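Local coordinates for protein HTPA Reductase (Selaginella moellendorffii, PDB 5U5N) that probably reduces 4-hydroxy-tetrahydrodipicolinate with NADH or NADPH, in the step of the diaminopimelate route to lysine that yields tetrahydrodipicolinate, at residues S35-G38 with P39-G43. Numbering follows the deposited sequence.
Sequences SLTG and PGRGG. With NAD (nicotinamide-adenine-dinucleotide), chain C.
R41 comes back against T37 where the chain leaves a strand and bends beside the adenosine end of NAD, a compact example of how one turn can shape a cofactor pocket. The bend is a type II beta turn from G38 to R41, with P39 and G40 at its corners. G40 supplies the positive phi, 78°, of the third position, which suits a glycine, and the turn closes through a hydrogen bond from R41 N to G38 O (3.0 Å).

Followed outward, the R41 side chain first sets CB 3.5 Å from T37 OG1 and also touches T37 CG2 with it, the two side chains crossing at about a right angle. CG lies beside the backbone N (chi1 -57°), and from there it reaches the ribose, 3.3 Å from O2B of NAD. CD is already farther off, 4.1 Å from the same O2B. Further bends at chi2 and chi3 carry the guanidinium away from T37, and the side chain passes close to a bound calcium ion.

T37 turns its two branches to different tasks: CG2 packs against G42 O at 3.7 Å, while OG1, anti to the backbone N (chi1 -172°), is hydrogen-bonded to D11, which also binds NAD. G38 N adds a weak hydrogen bond to O2B (3.2 Å), so the G38 backbone donates weakly to the hydroxyl that R41 CG packs against.

Within the Rossmann-type N-terminal region, residues 35 and 36 belong to the strand that begins at 34, paired through its backbone with strand 51-57. S35 and L36 contact strand 7-10, L36 also packs on helix 61-71, and the turn opens the loop that leads to strand 44-48.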
ATOM      1  N   SER A  35     -33.533   4.495 -21.096  1.00 31.21           N
ATOM      2  CA  SER A  35     -33.277   4.288 -19.689  1.00 30.25           C
ATOM      3  C   SER A  35     -34.595   3.989 -18.978  1.00 31.44           C
ATOM      4  O   SER A  35     -35.686   4.276 -19.503  1.00 32.85           O
ATOM      5  CB  SER A  35     -32.614   5.538 -19.106  1.00 29.84           C
ATOM      6  OG  SER A  35     -32.157   5.312 -17.770  1.00 29.11           O
ATOM      7  N   LEU A  36     -34.493   3.374 -17.808  1.00 30.98           N
ATOM      8  CA  LEU A  36     -35.643   3.035 -16.979  1.00 32.17           C
ATOM      9  C   LEU A  36     -35.509   3.836 -15.706  1.00 31.87           C
ATOM     10  O   LEU A  36     -34.406   3.905 -15.115  1.00 30.83           O
ATOM     11  CB  LEU A  36     -35.668   1.535 -16.711  1.00 33.01           C
ATOM     12  CG  LEU A  36     -36.067   0.726 -17.939  1.00 34.10           C
ATOM     13  CD1 LEU A  36     -35.769  -0.740 -17.779  1.00 35.01           C
ATOM     14  CD2 LEU A  36     -37.562   0.883 -18.228  1.00 36.51           C
ATOM     15  N   THR A  37     -36.587   4.504 -15.318  1.00 32.66           N
ATOM     16  CA  THR A  37     -36.612   5.316 -14.108  1.00 32.85           C
ATOM     17  C   THR A  37     -37.577   4.642 -13.147  1.00 34.87           C
ATOM     18  O   THR A  37     -38.207   3.630 -13.499  1.00 35.84           O
ATOM     19  CB  THR A  37     -36.920   6.816 -14.391  1.00 32.99           C
ATOM     20  OG1 THR A  37     -36.736   7.580 -13.195  1.00 33.24           O
ATOM     21  CG2 THR A  37     -38.342   7.041 -14.935  1.00 34.78           C
ATOM     22  N   GLY A  38     -37.656   5.168 -11.929  1.00 35.65           N
ATOM     23  CA  GLY A  38     -38.285   4.428 -10.827  1.00 37.76           C
ATOM     24  C   GLY A  38     -39.774   4.598 -10.755  1.00 39.73           C
ATOM     25  O   GLY A  38     -40.331   5.457 -11.441  1.00 39.61           O
ATOM     26  N   PRO A  39     -40.429   3.807  -9.888  1.00 42.24           N
ATOM     27  CA  PRO A  39     -41.891   3.887  -9.849  1.00 44.88           C
ATOM     28  C   PRO A  39     -42.237   5.275  -9.309  1.00 45.29           C
ATOM     29  O   PRO A  39     -41.484   5.828  -8.482  1.00 44.38           O
ATOM     30  CB  PRO A  39     -42.285   2.759  -8.897  1.00 47.54           C
ATOM     31  CG  PRO A  39     -41.078   2.566  -8.000  1.00 46.71           C
ATOM     32  CD  PRO A  39     -39.880   3.085  -8.724  1.00 43.35           C
ATOM     33  N   GLY A  40     -43.304   5.861  -9.831  1.00 46.51           N
ATOM     34  CA  GLY A  40     -43.631   7.245  -9.509  1.00 47.40           C
ATOM     35  C   GLY A  40     -42.835   8.356 -10.211  1.00 45.70           C
ATOM     36  O   GLY A  40     -43.112   9.527  -9.981  1.00 47.05           O
ATOM     37  N   ARG A  41     -41.874   8.026 -11.075  1.00 52.44           N
ATOM     38  CA  ARG A  41     -41.262   9.020 -11.952  1.00 49.89           C
ATOM     39  C   ARG A  41     -41.860   8.891 -13.362  1.00 49.23           C
ATOM     40  O   ARG A  41     -42.153   7.786 -13.815  1.00 49.30           O
ATOM     41  CB  ARG A  41     -39.752   8.827 -12.006  1.00 47.35           C
ATOM     42  CG  ARG A  41     -39.010   8.878 -10.668  1.00 48.40           C
ATOM     43  CD  ARG A  41     -38.918  10.265 -10.057  1.00 49.73           C
ATOM     44  NE  ARG A  41     -38.463  11.314 -10.996  1.00 48.12           N
ATOM     45  CZ  ARG A  41     -38.530  12.629 -10.756  1.00 49.20           C
ATOM     46  NH1 ARG A  41     -38.979  13.118  -9.604  1.00 52.12           N
ATOM     47  NH2 ARG A  41     -38.142  13.480 -11.681  1.00 48.15           N
ATOM     48  N   GLY A  42     -42.034  10.011 -14.052  1.00 48.83           N
ATOM     49  CA  GLY A  42     -42.628  10.007 -15.404  1.00 49.36           C
ATOM     50  C   GLY A  42     -41.616   9.764 -16.508  1.00 46.54           C
ATOM     51  O   GLY A  42     -40.418   9.830 -16.280  1.00 43.65           O
ATOM     52  N   GLY A  43     -42.110   9.475 -17.708  1.00 47.41           N
ATOM     53  CA  GLY A  43     -41.270   9.455 -18.908  1.00 45.73           C
ATOM     54  C   GLY A  43     -40.714  10.839 -19.257  1.00 45.14           C
ATOM     55  O   GLY A  43     -41.334  11.875 -18.963  1.00 47.11           O
TER
HETATM   56  PA  NAD C 301     -30.843   8.781  -6.586  1.00 44.60           P
HETATM   57  O1A NAD C 301     -31.938   8.781  -5.533  1.00 44.77           O
HETATM   58  O2A NAD C 301     -30.194  10.068  -7.053  1.00 40.86           O
HETATM   59  O5B NAD C 301     -31.346   8.034  -7.899  1.00 41.02           O
HETATM   60  C5B NAD C 301     -31.798   6.693  -7.897  1.00 41.15           C
HETATM   61  C4B NAD C 301     -32.794   6.591  -9.045  1.00 41.15           C
HETATM   62  O4B NAD C 301     -33.252   5.251  -9.222  1.00 42.11           O
HETATM   63  C3B NAD C 301     -34.030   7.468  -8.846  1.00 40.79           C
HETATM   64  O3B NAD C 301     -33.979   8.573  -9.767  1.00 40.57           O
HETATM   65  C2B NAD C 301     -35.224   6.518  -9.037  1.00 42.59           C
HETATM   66  O2B NAD C 301     -36.323   7.147  -9.736  1.00 41.54           O
HETATM   67  C1B NAD C 301     -34.582   5.310  -9.748  1.00 41.91           C
HETATM   68  N9A NAD C 301     -35.235   3.979  -9.614  1.00 41.78           N
HETATM   69  C8A NAD C 301     -35.844   3.470  -8.523  1.00 40.14           C
HETATM   70  N7A NAD C 301     -36.315   2.227  -8.776  1.00 40.53           N
HETATM   71  C5A NAD C 301     -35.998   1.914 -10.045  1.00 40.96           C
HETATM   72  C6A NAD C 301     -36.213   0.762 -10.948  1.00 42.27           C
HETATM   73  N6A NAD C 301     -36.865  -0.341 -10.520  1.00 44.12           N
HETATM   74  N1A NAD C 301     -35.731   0.827 -12.208  1.00 42.63           N
HETATM   75  C2A NAD C 301     -35.081   1.920 -12.665  1.00 43.29           C
HETATM   76  N3A NAD C 301     -34.861   3.013 -11.896  1.00 43.22           N
HETATM   77  C4A NAD C 301     -35.284   3.069 -10.599  1.00 40.80           C
HETATM   78  O3  NAD C 301     -29.728   7.727  -6.075  1.00 47.65           O
HETATM   79  PN  NAD C 301     -28.138   7.885  -6.353  1.00 43.41           P
HETATM   80  O1N NAD C 301     -27.700   9.083  -5.542  1.00 40.05           O
HETATM   81  O2N NAD C 301     -27.880   7.848  -7.848  1.00 44.19           O
HETATM   82  O5D NAD C 301     -27.631   6.478  -5.747  1.00 44.61           O
HETATM   83  C5D NAD C 301     -28.122   5.263  -6.304  1.00 45.44           C
HETATM   84  C4D NAD C 301     -27.623   4.027  -5.568  1.00 47.89           C
HETATM   85  O4D NAD C 301     -26.232   3.840  -5.856  1.00 49.38           O
HETATM   86  C3D NAD C 301     -27.758   4.105  -4.041  1.00 49.06           C
HETATM   87  O3D NAD C 301     -28.203   2.853  -3.489  1.00 47.66           O
HETATM   88  C2D NAD C 301     -26.352   4.422  -3.570  1.00 49.16           C
HETATM   89  O2D NAD C 301     -26.046   3.891  -2.280  1.00 49.61           O
HETATM   90  C1D NAD C 301     -25.506   3.720  -4.624  1.00 50.51           C
HETATM   91  N1N NAD C 301     -24.110   4.189  -4.744  1.00 51.16           N
HETATM   92  C2N NAD C 301     -23.174   3.230  -4.866  1.00 51.56           C
HETATM   93  C3N NAD C 301     -21.821   3.527  -5.002  1.00 53.06           C
HETATM   94  C7N NAD C 301     -20.795   2.415  -5.121  1.00 55.99           C
HETATM   95  O7N NAD C 301     -19.653   2.638  -4.755  1.00 55.17           O
HETATM   96  N7N NAD C 301     -21.110   1.201  -5.602  1.00 53.89           N
HETATM   97  C4N NAD C 301     -21.449   4.872  -5.004  1.00 51.30           C
HETATM   98  C5N NAD C 301     -22.420   5.863  -4.875  1.00 51.09           C
HETATM   99  C6N NAD C 301     -23.759   5.496  -4.746  1.00 49.72           C